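Esterase/lipase (Lactobacillus rhamnosus, PDB 4PO3) probably hydrolyses carboxylic esters, as an alpha/beta-hydrolase, and is seen here with a dialkoxypropyl phosphonate bound. Local coordinates at residues A13-T18 and G76-D81; R105-V110 and D208-G213; L154-Q159 and F175-V180; C184-P189 and D243-Q248. The protein carries 1 engineered substitution. All coordinates share one frame; numbering follows the deposited sequence. Where two conformers were deposited one is given.

Contact 1: residues A13-T18 and G76-D81. With HY4 ((2R)-2,3-dibutoxypropyl hydrogen (S)-propylphosphonate), chain B.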
loop_
_atom_site.group_PDB
_atom_site.type_symbol
_atom_site.label_atom_id
_atom_site.label_comp_id
_atom_site.label_asym_id
_atom_site.label_seq_id
_atom_site.Cartn_x
_atom_site.Cartn_y
_atom_site.Cartn_z
ATOM N N ALA A 13 21.544 8.199 -0.397
ATOM C CA ALA A 13 22.237 8.088 -1.693
ATOM C C ALA A 13 21.531 7.058 -2.533
ATOM O O ALA A 13 21.299 7.251 -3.741
ATOM C CB ALA A 13 23.696 7.639 -1.502
ATOM N N SER A 14 21.249 5.935 -1.885
ATOM C CA SER A 14 20.550 4.833 -2.520
ATOM C C SER A 14 19.149 5.274 -3.033
ATOM O O SER A 14 18.772 4.943 -4.163
ATOM C CB SER A 14 20.518 3.639 -1.578
ATOM O OG SER A 14 19.549 2.696 -1.949
ATOM N N TRP A 15 18.418 6.067 -2.249
ATOM C CA TRP A 15 17.092 6.539 -2.693
ATOM C C TRP A 15 17.222 7.582 -3.795
ATOM O O TRP A 15 16.336 7.638 -4.651
ATOM C CB TRP A 15 16.187 6.996 -1.511
ATOM C CG TRP A 15 15.844 5.787 -0.675
ATOM C CD1 TRP A 15 16.334 5.502 0.587
ATOM C CD2 TRP A 15 15.102 4.606 -1.088
ATOM N NE1 TRP A 15 15.913 4.251 0.982
ATOM C CE2 TRP A 15 15.130 3.693 0.004
ATOM C CE3 TRP A 15 14.356 4.266 -2.225
ATOM C CZ2 TRP A 15 14.495 2.464 -0.039
ATOM C CZ3 TRP A 15 13.720 3.050 -2.272
ATOM C CH2 TRP A 15 13.783 2.152 -1.165
ATOM N N ALA A 16 18.339 8.345 -3.843
ATOM C CA ALA A 16 18.580 9.323 -4.923
ATOM C C ALA A 16 18.756 8.584 -6.244
ATOM O O ALA A 16 18.286 9.025 -7.296
ATOM C CB ALA A 16 19.807 10.199 -4.640
ATOM N N GLN A 17 19.414 7.455 -6.150
ATOM C CA GLN A 17 19.598 6.521 -7.252
ATOM C C GLN A 17 18.236 6.024 -7.735
ATOM O O GLN A 17 17.958 5.975 -8.912
ATOM C CB GLN A 17 20.381 5.308 -6.763
ATOM C CG GLN A 17 21.331 4.737 -7.751
ATOM C CD GLN A 17 22.569 5.572 -7.802
ATOM O OE1 GLN A 17 22.606 6.671 -7.227
ATOM N NE2 GLN A 17 23.596 5.072 -8.491
ATOM N N THR A 18 17.396 5.623 -6.805
ATOM C CA THR A 18 16.081 5.083 -7.179
ATOM C C THR A 18 15.282 6.177 -7.862
ATOM O O THR A 18 14.574 5.949 -8.858
ATOM C CB THR A 18 15.368 4.545 -5.936
ATOM O OG1 THR A 18 16.241 3.601 -5.290
ATOM C CG2 THR A 18 14.055 3.816 -6.305
ATOM N N GLY A 76 10.720 2.015 0.785
ATOM C CA GLY A 76 11.555 1.786 1.985
ATOM C C GLY A 76 11.328 2.706 3.147
ATOM O O GLY A 76 12.211 2.859 4.010
ATOM N N TRP A 77 10.123 3.301 3.216
ATOM C CA TRP A 77 9.711 4.184 4.296
ATOM C C TRP A 77 10.479 5.497 4.282
ATOM O O TRP A 77 10.029 6.457 4.908
ATOM C CB TRP A 77 9.819 3.500 5.685
ATOM C CG TRP A 77 9.061 2.200 5.828
ATOM C CD1 TRP A 77 7.748 2.040 6.149
ATOM C CD2 TRP A 77 9.624 0.894 5.772
ATOM N NE1 TRP A 77 7.441 0.694 6.155
ATOM C CE2 TRP A 77 8.582 -0.027 5.967
ATOM C CE3 TRP A 77 10.913 0.407 5.509
ATOM C CZ2 TRP A 77 8.794 -1.426 5.966
ATOM C CZ3 TRP A 77 11.118 -0.963 5.467
ATOM C CH2 TRP A 77 10.060 -1.870 5.690
ATOM N N PHE A 78 11.583 5.569 3.484
ATOM C CA PHE A 78 12.436 6.799 3.339
ATOM C C PHE A 78 12.206 7.602 2.050
ATOM O O PHE A 78 12.703 8.727 1.900
ATOM C CB PHE A 78 13.957 6.419 3.327
ATOM C CG PHE A 78 14.538 6.105 4.695
ATOM C CD1 PHE A 78 14.460 4.837 5.242
ATOM C CD2 PHE A 78 15.252 7.075 5.366
ATOM C CE1 PHE A 78 15.041 4.562 6.498
ATOM C CE2 PHE A 78 15.791 6.843 6.630
ATOM C CZ PHE A 78 15.702 5.588 7.181
ATOM N N TYR A 79 11.404 7.060 1.154
ATOM C CA TYR A 79 11.301 7.596 -0.183
ATOM C C TYR A 79 9.877 7.525 -0.771
ATOM O O TYR A 79 9.090 6.588 -0.500
ATOM C CB TYR A 79 12.318 6.866 -1.082
ATOM C CG TYR A 79 12.104 7.047 -2.569
ATOM C CD1 TYR A 79 11.516 6.047 -3.313
ATOM C CD2 TYR A 79 12.475 8.217 -3.223
ATOM C CE1 TYR A 79 11.255 6.211 -4.682
ATOM C CE2 TYR A 79 12.207 8.402 -4.582
ATOM C CZ TYR A 79 11.603 7.421 -5.296
ATOM O OH TYR A 79 11.384 7.599 -6.652
ATOM N N GLY A 80 9.582 8.482 -1.642
ATOM C CA GLY A 80 8.323 8.439 -2.415
ATOM C C GLY A 80 7.392 9.541 -2.016
ATOM O O GLY A 80 7.601 10.278 -1.045
ATOM N N ASP A 81 6.375 9.725 -2.837
ATOM C CA ASP A 81 5.323 10.674 -2.568
ATOM C C ASP A 81 4.028 10.255 -3.308
ATOM O O ASP A 81 3.965 9.145 -3.888
ATOM C CB ASP A 81 5.800 12.052 -2.958
ATOM C CG ASP A 81 6.155 12.153 -4.444
ATOM O OD1 ASP A 81 5.514 11.475 -5.310
ATOM O OD2 ASP A 81 7.126 12.897 -4.729
HETATM O O11 HY4 B . 9.631 -0.303 -0.437
HETATM P P13 HY4 B . 10.317 -1.522 -1.006
HETATM C C3 HY4 B . 11.037 -1.302 -2.665
HETATM C C2 HY4 B . 11.484 0.121 -2.933
HETATM C C1 HY4 B . 12.524 0.175 -4.071
HETATM O O5 HY4 B . 11.440 -2.265 -0.052
HETATM C C6 HY4 B . 11.888 -2.018 1.280
HETATM C C7 HY4 B . 13.419 -2.212 1.312
HETATM O O50 HY4 B . 13.792 -2.196 2.693
HETATM C C33 HY4 B . 15.118 -1.763 3.105
HETATM C C30 HY4 B . 16.307 -2.550 2.522
HETATM C C31 HY4 B . 17.676 -2.168 3.107
HETATM C C32 HY4 B . 18.236 -3.176 4.095
HETATM C C8 HY4 B . 14.190 -1.218 0.392
HETATM O O9 HY4 B . 14.708 -1.769 -0.863
HETATM C C26 HY4 B . 16.140 -1.847 -1.158
HETATM C C27 HY4 B . 16.908 -0.504 -1.232
HETATM C C28 HY4 B . 17.347 -0.089 -2.643
HETATM C C29 HY4 B . 16.235 -0.185 -3.673
#

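Contact 2: residues R105-V110 and D208-G213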
loop_
_atom_site.group_PDB
_atom_site.type_symbol
_atom_site.label_atom_id
_atom_site.label_comp_id
_atom_site.label_asym_id
_atom_site.label_seq_id
_atom_site.Cartn_x
_atom_site.Cartn_y
_atom_site.Cartn_z
ATOM N N ARG A 105 4.545 11.256 5.563
ATOM C CA ARG A 105 5.876 11.786 5.918
ATOM C C ARG A 105 6.861 10.629 5.937
ATOM O O ARG A 105 6.491 9.485 6.236
ATOM C CB ARG A 105 5.832 12.556 7.234
ATOM C CG ARG A 105 5.049 13.872 7.168
ATOM C CD ARG A 105 4.706 14.378 8.568
ATOM N NE ARG A 105 3.826 13.456 9.294
ATOM C CZ ARG A 105 3.628 13.494 10.591
ATOM N NH1 ARG A 105 4.196 14.448 11.292
ATOM N NH2 ARG A 105 2.789 12.659 11.163
ATOM N N LEU A 106 8.090 10.901 5.560
ATOM C CA LEU A 106 9.092 9.867 5.405
ATOM C C LEU A 106 10.042 9.814 6.633
ATOM O O LEU A 106 10.332 10.823 7.268
ATOM C CB LEU A 106 9.934 10.186 4.200
ATOM C CG LEU A 106 9.126 10.287 2.889
ATOM C CD1 LEU A 106 10.038 10.696 1.750
ATOM C CD2 LEU A 106 8.395 9.024 2.507
ATOM N N LEU A 107 10.539 8.632 6.909
ATOM C CA LEU A 107 11.716 8.442 7.765
ATOM C C LEU A 107 12.848 9.277 7.162
ATOM O O LEU A 107 12.941 9.374 5.952
ATOM C CB LEU A 107 12.065 6.971 7.789
ATOM C CG LEU A 107 11.425 6.025 8.752
ATOM C CD1 LEU A 107 9.991 6.194 9.070
ATOM C CD2 LEU A 107 11.780 4.598 8.334
ATOM N N PRO A 108 13.706 9.897 8.010
ATOM C CA PRO A 108 13.745 9.710 9.440
ATOM C C PRO A 108 13.021 10.838 10.167
ATOM O O PRO A 108 13.046 10.910 11.370
ATOM C CB PRO A 108 15.246 9.740 9.736
ATOM C CG PRO A 108 15.752 10.788 8.762
ATOM C CD PRO A 108 14.910 10.621 7.514
ATOM N N ASP A 109 12.291 11.651 9.445
ATOM C CA ASP A 109 11.650 12.834 10.037
ATOM C C ASP A 109 10.496 12.463 10.997
ATOM O O ASP A 109 10.172 13.192 11.938
ATOM C CB ASP A 109 11.136 13.647 8.888
ATOM C CG ASP A 109 12.250 14.003 7.920
ATOM O OD1 ASP A 109 12.437 13.226 6.925
ATOM O OD2 ASP A 109 12.966 14.983 8.269
ATOM N N VAL A 110 9.911 11.325 10.712
ATOM C CA VAL A 110 8.903 10.662 11.509
ATOM C C VAL A 110 9.361 9.243 11.685
ATOM O O VAL A 110 10.421 8.817 11.188
ATOM C CB VAL A 110 7.479 10.694 10.866
ATOM C CG1 VAL A 110 6.927 12.102 10.792
ATOM C CG2 VAL A 110 7.456 9.992 9.487
ATOM N N ASP A 208 15.421 0.865 13.561
ATOM C CA ASP A 208 15.617 1.904 14.545
ATOM C C ASP A 208 14.837 3.154 14.165
ATOM O O ASP A 208 14.226 3.818 15.015
ATOM C CB ASP A 208 17.120 2.245 14.583
ATOM C CG ASP A 208 17.522 3.018 15.812
ATOM O OD1 ASP A 208 16.782 3.928 16.222
ATOM O OD2 ASP A 208 18.622 2.729 16.353
ATOM N N LYS A 209 14.861 3.476 12.861
ATOM C CA LYS A 209 14.163 4.652 12.391
ATOM C C LYS A 209 12.641 4.418 12.368
ATOM O O LYS A 209 11.837 5.311 12.690
ATOM C CB LYS A 209 14.723 5.141 11.034
ATOM C CG LYS A 209 16.088 5.775 11.071
ATOM C CD LYS A 209 16.195 6.836 12.159
ATOM C CE LYS A 209 17.626 7.300 12.254
ATOM N NZ LYS A 209 17.835 8.162 13.436
ATOM N N LEU A 210 12.240 3.246 11.992
ATOM C CA LEU A 210 10.813 2.863 12.110
ATOM C C LEU A 210 10.260 2.912 13.577
ATOM O O LEU A 210 9.150 3.397 13.843
ATOM C CB LEU A 210 10.654 1.452 11.570
ATOM C CG LEU A 210 10.455 1.254 10.081
ATOM C CD1 LEU A 210 10.529 -0.247 9.773
ATOM C CD2 LEU A 210 9.081 1.773 9.660
ATOM N N SER A 211 11.010 2.386 14.559
ATOM C CA SER A 211 10.457 2.288 15.941
ATOM C C SER A 211 10.591 3.632 16.658
ATOM O O SER A 211 9.903 3.947 17.661
ATOM C CB SER A 211 11.210 1.196 16.744
ATOM O OG SER A 211 12.480 1.714 16.989
ATOM N N GLY A 212 11.463 4.470 16.143
ATOM C CA GLY A 212 11.867 5.688 16.846
ATOM C C GLY A 212 12.302 5.509 18.294
ATOM O O GLY A 212 12.193 6.442 19.064
ATOM N N GLY A 213 12.764 4.308 18.647
ATOM C CA GLY A 213 13.136 3.917 20.025
ATOM C C GLY A 213 11.948 3.570 20.904
ATOM O O GLY A 213 12.119 3.266 22.087
HETATM O O HOH W 1 12.543 8.022 12.531
#

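Contact 3: residues L154-Q159 and F175-V180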
loop_
_atom_site.group_PDB
_atom_site.type_symbol
_atom_site.label_atom_id
_atom_site.label_comp_id
_atom_site.label_asym_id
_atom_site.label_seq_id
_atom_site.Cartn_x
_atom_site.Cartn_y
_atom_site.Cartn_z
ATOM N N LEU A 154 -0.413 -3.443 8.234
ATOM C CA LEU A 154 -0.643 -2.936 9.604
ATOM C C LEU A 154 -1.941 -2.139 9.688
ATOM O O LEU A 154 -2.676 -2.237 10.684
ATOM C CB LEU A 154 0.502 -2.020 10.031
ATOM C CG LEU A 154 1.668 -2.721 10.742
ATOM C CD1 LEU A 154 2.259 -3.884 10.031
ATOM C CD2 LEU A 154 2.770 -1.740 11.183
ATOM N N VAL A 155 -2.188 -1.295 8.705
ATOM C CA VAL A 155 -3.420 -0.484 8.720
ATOM C C VAL A 155 -4.665 -1.371 8.744
ATOM O O VAL A 155 -5.568 -1.127 9.522
ATOM C CB VAL A 155 -3.446 0.404 7.458
ATOM C CG1 VAL A 155 -4.854 0.817 7.120
ATOM C CG2 VAL A 155 -2.469 1.561 7.592
ATOM N N ALA A 156 -4.628 -2.519 8.013
ATOM C CA ALA A 156 -5.764 -3.475 8.038
ATOM C C ALA A 156 -6.049 -3.984 9.489
ATOM O O ALA A 156 -7.203 -4.060 9.931
ATOM C CB ALA A 156 -5.522 -4.644 7.095
ATOM N N CYS A 157 -4.978 -4.246 10.236
ATOM C CA CYS A 157 -5.109 -4.790 11.605
ATOM C C CYS A 157 -5.523 -3.687 12.552
ATOM O O CYS A 157 -6.426 -3.865 13.355
ATOM C CB CYS A 157 -3.785 -5.376 12.071
ATOM S SG CYS A 157 -3.267 -6.858 11.154
ATOM N N ILE A 158 -4.909 -2.511 12.422
ATOM C CA ILE A 158 -5.230 -1.405 13.320
ATOM C C ILE A 158 -6.698 -0.983 13.208
ATOM O O ILE A 158 -7.398 -0.758 14.224
ATOM C CB ILE A 158 -4.247 -0.224 13.072
ATOM C CG1 ILE A 158 -2.853 -0.672 13.418
ATOM C CG2 ILE A 158 -4.717 1.012 13.810
ATOM C CD1 ILE A 158 -1.801 0.247 12.899
ATOM N N GLN A 159 -7.200 -0.924 11.981
ATOM C CA GLN A 159 -8.572 -0.598 11.736
ATOM C C GLN A 159 -9.543 -1.526 12.491
ATOM O O GLN A 159 -10.658 -1.117 12.789
ATOM C CB GLN A 159 -8.854 -0.696 10.253
ATOM C CG GLN A 159 -10.320 -0.584 9.852
ATOM C CD GLN A 159 -10.984 0.734 10.166
ATOM O OE1 GLN A 159 -10.317 1.763 10.496
ATOM N NE2 GLN A 159 -12.319 0.758 9.966
ATOM N N PHE A 175 -15.514 3.019 7.404
ATOM C CA PHE A 175 -15.741 2.065 6.312
ATOM C C PHE A 175 -14.822 0.895 6.532
ATOM O O PHE A 175 -13.985 0.947 7.420
ATOM C CB PHE A 175 -15.561 2.708 4.936
ATOM C CG PHE A 175 -14.171 3.312 4.690
ATOM C CD1 PHE A 175 -13.116 2.550 4.209
ATOM C CD2 PHE A 175 -13.948 4.653 4.920
ATOM C CE1 PHE A 175 -11.874 3.135 3.970
ATOM C CE2 PHE A 175 -12.731 5.266 4.671
ATOM C CZ PHE A 175 -11.677 4.493 4.222
ATOM N N ASN A 176 -15.048 -0.201 5.787
ATOM C CA ASN A 176 -14.271 -1.433 5.995
ATOM C C ASN A 176 -13.483 -1.673 4.733
ATOM O O ASN A 176 -13.838 -1.184 3.683
ATOM C CB ASN A 176 -15.234 -2.618 6.177
ATOM C CG ASN A 176 -16.149 -2.411 7.363
ATOM O OD1 ASN A 176 -15.716 -2.033 8.453
ATOM N ND2 ASN A 176 -17.430 -2.620 7.141
ATOM N N PHE A 177 -12.451 -2.482 4.846
ATOM C CA PHE A 177 -11.738 -2.991 3.686
ATOM C C PHE A 177 -12.345 -4.293 3.195
ATOM O O PHE A 177 -12.406 -5.271 3.945
ATOM C CB PHE A 177 -10.273 -3.198 4.044
ATOM C CG PHE A 177 -9.624 -1.969 4.645
ATOM C CD1 PHE A 177 -8.975 -2.035 5.868
ATOM C CD2 PHE A 177 -9.685 -0.751 3.990
ATOM C CE1 PHE A 177 -8.428 -0.923 6.456
ATOM C CE2 PHE A 177 -9.092 0.390 4.546
ATOM C CZ PHE A 177 -8.457 0.319 5.780
ATOM N N THR A 178 -12.663 -4.347 1.895
ATOM C CA THR A 178 -13.165 -5.561 1.301
ATOM C C THR A 178 -12.113 -6.552 1.001
ATOM O O THR A 178 -12.366 -7.780 1.050
ATOM C CB THR A 178 -13.825 -5.238 -0.033
ATOM O OG1 THR A 178 -14.759 -4.262 0.237
ATOM C CG2 THR A 178 -14.459 -6.405 -0.684
ATOM N N LEU A 179 -10.941 -6.046 0.645
ATOM C CA LEU A 179 -9.803 -6.864 0.365
ATOM C C LEU A 179 -8.559 -6.045 0.629
ATOM O O LEU A 179 -8.531 -4.859 0.349
ATOM C CB LEU A 179 -9.860 -7.304 -1.152
ATOM C CG LEU A 179 -8.711 -8.026 -1.833
ATOM C CD1 LEU A 179 -8.438 -9.364 -1.177
ATOM C CD2 LEU A 179 -8.907 -8.264 -3.328
ATOM N N VAL A 180 -7.498 -6.695 1.063
ATOM C CA VAL A 180 -6.211 -6.089 1.204
ATOM C C VAL A 180 -5.197 -6.834 0.309
ATOM O O VAL A 180 -4.862 -8.026 0.569
ATOM C CB VAL A 180 -5.734 -6.190 2.641
ATOM C CG1 VAL A 180 -4.457 -5.358 2.845
ATOM C CG2 VAL A 180 -6.806 -5.692 3.576
HETATM O O HOH W 2 -13.384 -1.942 9.465
#

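Contact 4: residues C184-P189 and D243-Q248. With HY4 ((2R)-2,3-dibutoxypropyl hydrogen (S)-propylphosphonate), chain B.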
loop_
_atom_site.group_PDB
_atom_site.type_symbol
_atom_site.label_atom_id
_atom_site.label_comp_id
_atom_site.label_asym_id
_atom_site.label_seq_id
_atom_site.Cartn_x
_atom_site.Cartn_y
_atom_site.Cartn_z
ATOM N N CYS A 184 4.501 -7.569 -3.343
ATOM C CA CYS A 184 5.845 -7.749 -2.772
ATOM C C CYS A 184 6.052 -7.048 -1.413
ATOM O O CYS A 184 6.986 -6.237 -1.219
ATOM C CB CYS A 184 6.918 -7.263 -3.738
ATOM S SG CYS A 184 6.832 -7.935 -5.430
ATOM N N PRO A 185 5.214 -7.352 -0.463
ATOM C CA PRO A 185 5.293 -6.662 0.805
ATOM C C PRO A 185 6.555 -7.037 1.591
ATOM O O PRO A 185 7.072 -8.138 1.407
ATOM C CB PRO A 185 4.074 -7.204 1.540
ATOM C CG PRO A 185 3.936 -8.619 1.040
ATOM C CD PRO A 185 4.222 -8.452 -0.437
ATOM N N VAL A 186 7.045 -6.084 2.389
ATOM C CA VAL A 186 8.056 -6.366 3.423
ATOM C C VAL A 186 7.362 -6.322 4.742
ATOM O O VAL A 186 7.464 -5.397 5.457
ATOM C CB VAL A 186 9.240 -5.435 3.328
ATOM C CG1 VAL A 186 10.331 -5.784 4.386
ATOM C CG2 VAL A 186 9.902 -5.664 1.982
ATOM N N ALA A 187 6.542 -7.311 4.996
ATOM C CA ALA A 187 5.585 -7.181 6.093
ATOM C C ALA A 187 6.216 -7.605 7.439
ATOM O O ALA A 187 5.643 -7.313 8.508
ATOM C CB ALA A 187 4.359 -7.996 5.823
ATOM N N GLU A 188 7.394 -8.243 7.351
ATOM C CA GLU A 188 8.170 -8.701 8.519
ATOM C C GLU A 188 9.542 -8.055 8.522
ATOM O O GLU A 188 10.576 -8.711 8.372
ATOM C CB GLU A 188 8.278 -10.204 8.488
ATOM C CG GLU A 188 6.953 -10.928 8.515
ATOM C CD GLU A 188 6.181 -10.804 9.808
ATOM O OE1 GLU A 188 6.784 -11.057 10.852
ATOM O OE2 GLU A 188 4.965 -10.531 9.802
ATOM N N PRO A 189 9.581 -6.757 8.690
ATOM C CA PRO A 189 10.847 -6.102 8.526
ATOM C C PRO A 189 11.929 -6.546 9.561
ATOM O O PRO A 189 13.088 -6.433 9.243
ATOM C CB PRO A 189 10.543 -4.635 8.763
ATOM C CG PRO A 189 9.143 -4.550 9.230
ATOM C CD PRO A 189 8.488 -5.832 8.984
ATOM N N ASP A 243 11.227 -11.646 -7.307
ATOM C CA ASP A 243 11.176 -10.508 -6.402
ATOM C C ASP A 243 12.427 -10.619 -5.509
ATOM O O ASP A 243 12.651 -11.654 -4.875
ATOM C CB ASP A 243 9.909 -10.625 -5.551
ATOM C CG ASP A 243 9.820 -9.587 -4.461
ATOM O OD1 ASP A 243 10.423 -8.483 -4.643
ATOM O OD2 ASP A 243 9.086 -9.850 -3.461
ATOM N N SER A 244 13.183 -9.544 -5.410
ATOM C CA SER A 244 14.326 -9.492 -4.498
ATOM C C SER A 244 13.921 -9.793 -3.062
ATOM O O SER A 244 14.725 -10.263 -2.316
ATOM C CB SER A 244 15.039 -8.139 -4.594
ATOM O OG SER A 244 14.116 -7.058 -4.557
ATOM N N PHE A 245 12.653 -9.551 -2.718
ATOM C CA PHE A 245 12.104 -9.785 -1.371
ATOM C C PHE A 245 11.151 -10.957 -1.335
ATOM O O PHE A 245 10.231 -11.005 -0.533
ATOM C CB PHE A 245 11.378 -8.489 -0.861
ATOM C CG PHE A 245 12.323 -7.352 -0.559
ATOM C CD1 PHE A 245 12.445 -6.276 -1.427
ATOM C CD2 PHE A 245 13.135 -7.396 0.575
ATOM C CE1 PHE A 245 13.341 -5.241 -1.156
ATOM C CE2 PHE A 245 14.026 -6.364 0.868
ATOM C CZ PHE A 245 14.139 -5.288 -0.005
ATOM N N TYR A 246 11.340 -11.932 -2.211
ATOM C CA TYR A 246 10.423 -13.084 -2.251
ATOM C C TYR A 246 10.434 -13.837 -0.890
ATOM O O TYR A 246 9.478 -14.493 -0.504
ATOM C CB TYR A 246 10.863 -14.041 -3.367
ATOM C CG TYR A 246 10.061 -15.311 -3.453
ATOM C CD1 TYR A 246 8.696 -15.255 -3.646
ATOM C CD2 TYR A 246 10.679 -16.579 -3.383
ATOM C CE1 TYR A 246 7.948 -16.392 -3.744
ATOM C CE2 TYR A 246 9.929 -17.718 -3.464
ATOM C CZ TYR A 246 8.562 -17.593 -3.652
ATOM O OH TYR A 246 7.752 -18.656 -3.754
ATOM N N LEU A 247 11.555 -13.764 -0.176
ATOM C CA LEU A 247 11.607 -14.384 1.137
ATOM C C LEU A 247 10.534 -13.861 2.088
ATOM O O LEU A 247 9.917 -14.598 2.835
ATOM C CB LEU A 247 12.982 -14.185 1.733
ATOM C CG LEU A 247 14.015 -15.164 1.136
ATOM C CD1 LEU A 247 15.229 -15.198 2.064
ATOM C CD2 LEU A 247 13.470 -16.599 0.926
ATOM N N GLN A 248 10.320 -12.569 2.048
ATOM C CA GLN A 248 9.306 -11.933 2.877
ATOM C C GLN A 248 7.910 -12.456 2.551
ATOM O O GLN A 248 7.083 -12.592 3.444
ATOM C CB GLN A 248 9.398 -10.418 2.652
ATOM C CG GLN A 248 10.575 -9.744 3.354
ATOM C CD GLN A 248 10.294 -9.512 4.855
ATOM O OE1 GLN A 248 9.161 -9.161 5.293
ATOM N NE2 GLN A 248 11.333 -9.663 5.639
HETATM O O11 HY4 B . 9.631 -0.303 -0.437
HETATM P P13 HY4 B . 10.317 -1.522 -1.006
HETATM C C3 HY4 B . 11.037 -1.302 -2.665
HETATM C C2 HY4 B . 11.484 0.121 -2.933
HETATM C C1 HY4 B . 12.524 0.175 -4.071
HETATM O O5 HY4 B . 11.440 -2.265 -0.052
HETATM C C6 HY4 B . 11.888 -2.018 1.280
HETATM C C7 HY4 B . 13.419 -2.212 1.312
HETATM O O50 HY4 B . 13.792 -2.196 2.693
HETATM C C33 HY4 B . 15.118 -1.763 3.105
HETATM C C30 HY4 B . 16.307 -2.550 2.522
HETATM C C31 HY4 B . 17.676 -2.168 3.107
HETATM C C32 HY4 B . 18.236 -3.176 4.095
HETATM C C8 HY4 B . 14.190 -1.218 0.392
HETATM O O9 HY4 B . 14.708 -1.769 -0.863
HETATM C C26 HY4 B . 16.140 -1.847 -1.158
HETATM C C27 HY4 B . 16.908 -0.504 -1.232
HETATM C C28 HY4 B . 17.347 -0.089 -2.643
HETATM C C29 HY4 B . 16.235 -0.185 -3.673
HETATM O O HOH W 3 7.438 -9.830 -0.734
HETATM O O HOH W 4 6.376 -9.859 4.001
#

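Contact 1: residues A13-T18 and G76-D81
Gly76 N, packed close to the Trp15 indole, donates a 2.8 Å hydrogen bond to O11 of the phosphonate HY4, at an N-H...O angle of 156°. Gly75 N and Ala147 N also bond to HY4, an arrangement consistent with an oxyanion hole. Trp15 forms the wall beside it. With its CG beside the backbone N (chi1 -67°), the indole leaves helix 4-28 for the loop, and its CH2 comes 3.6 Å from Gly76 N. Tyr79 CB lies above the indole plane, displaced from its centre, 3.5 Å from Trp15 CE3. The phenol of Tyr79 runs nearly parallel to the six-membered ring of Trp15 but is slid aside, the planes 11° apart and barely overlapping. Phe78 CB packs on Trp15 CD1, the two side chains crossing at about a right angle. In the ring plane, Trp15 CH2 meets HY4 C2 at 3.5 Å. Trp15 NE1 bonds to Tyr206 OH, which ties down the indole's polar edge. An apolar edge thus borders the ligand's propyl chain, while backbone N-H groups hold the ligand, Gly76 N at O11.

Contact 2: residues R105-V110 and D208-G213
Leu107 is where 105-110 first meets helix 200-211. Its CD2 lies 4.0 Å from Leu210 CG, and its CG branch point is 4.0 Å from Lys209 O, so one isobutyl group leans on the helix across two successive residues. A cis peptide bond then leads into Pro108, whose CB meets Lys209 CD at 3.9 Å. Lys209 reaches the proline because its chain bends at chi2 (-49°) before straightening; the apolar methylenes do the packing, and NZ goes on to a salt bridge with Glu4. Val110 contributes mainly its carbonyl: water 1 lies 2.6 Å from Val110 O and 2.8 Å from Lys209 O, bridging loop and helix, although other acceptors compete for its protons. On the partner segment the helix gives way to Gly212, and Ser211 OG takes the N-H of Gly213 at 3.1 Å in an ST turn. In sequence, helix 200-211 falls between strands 179-183 and 235-240, a common place for lid insertions in alpha/beta-hydrolases, and the contact fits such a cap element resting on a loop of the core.

Contact 3: residues L154-Q159 and F175-V180
Gln159 works its way down the flank of Phe177, CB lying 3.8 Å from Phe177 CE1 and CG 3.9 Å from that same carbon. The first torsion sets CG anti to the backbone N (171°), and a bend at chi2 then swings the amide toward the 175-176 backbone. CD passes near Phe175 O. At the tip, NE2 lies 3.0 Å from Phe175 O at an angle too poor for a hydrogen bond. Its donors go instead to Val173 O and to water 2, with NE2 to the water oxygen at 2.9 Å; water 2 in turn donates to Asn176 OD1, so the buried amide nitrogen is satisfied. The amide and the Phe177 ring stand 61° apart. Elsewhere the ring is met by Val155 CG1 at its CZ, 3.9 Å away, and Ala156 CB touches Val180 CG2. Phe177 also packs on Leu142, placing the contact inside a beta-alpha-beta unit: helix 147-160 lies over parallel strands 140-145 and 179-183, with helix 112-129 beside it through Ile116 and Phe120.

Contact 4: residues C184-P189 and D243-Q248
Val186 lies over one face of the Phe245 ring, a CH-pi contact in which CG2 is 4.1 Å from the ring centroid and 20° off its normal. This is the acid-loop region of an alpha/beta-hydrolase fold: Asp243, bonded through OD1 to His278 ND1, is probably the acid of a Ser-His-Asp triad. Its carboxylate stands beside Cys184, with OD2 3.4 Å from Cys184 CB. OD1 also accepts Phe245 N from above the carboxylate plane, closing an Asx turn that fixes the Asp243 carboxylate against the backbone two residues on. Gln248, bent at chi2 (-79°), lays its amide along the Glu188 backbone and engages it twice: Glu188 N reaches OE1 at 2.9 Å in the carbonyl plane, and Gln248 NE2 meets Glu188 O at 3.0 Å from above that carbonyl's plane. Water 4 connects Ala187 N with the same OE1, while water 3 lies between Pro185 O and Phe245 O. At its far end the Phe245 ring enters the ligand site, CZ lying 3.4 Å from HY4 C7.

How the contacts relate
Read from the N terminus, contact 1 closes first, where the loop after strand 66-72 returns to helix 4-28. Contact 2 opens next, at 105-110, and closes only at 208-213. Contact 3 is nested wholly within that span, joining helix 147-160 to the chain entering strand 179-183. Contact 4 opens at 184-189, just after contact 3 in the sequence, beyond the end of strand 179-183, and closes at 243-248, so it crosses contact 2. Space brings the ends together: Trp77 O probably accepts Leu107 N, joining contacts 1 and 2, and Trp77 packs on Val186 and Pro189 of contact 4. Contacts 1 and 4 both touch HY4, whereas contact 3 lies on the chain's other side from contact 1.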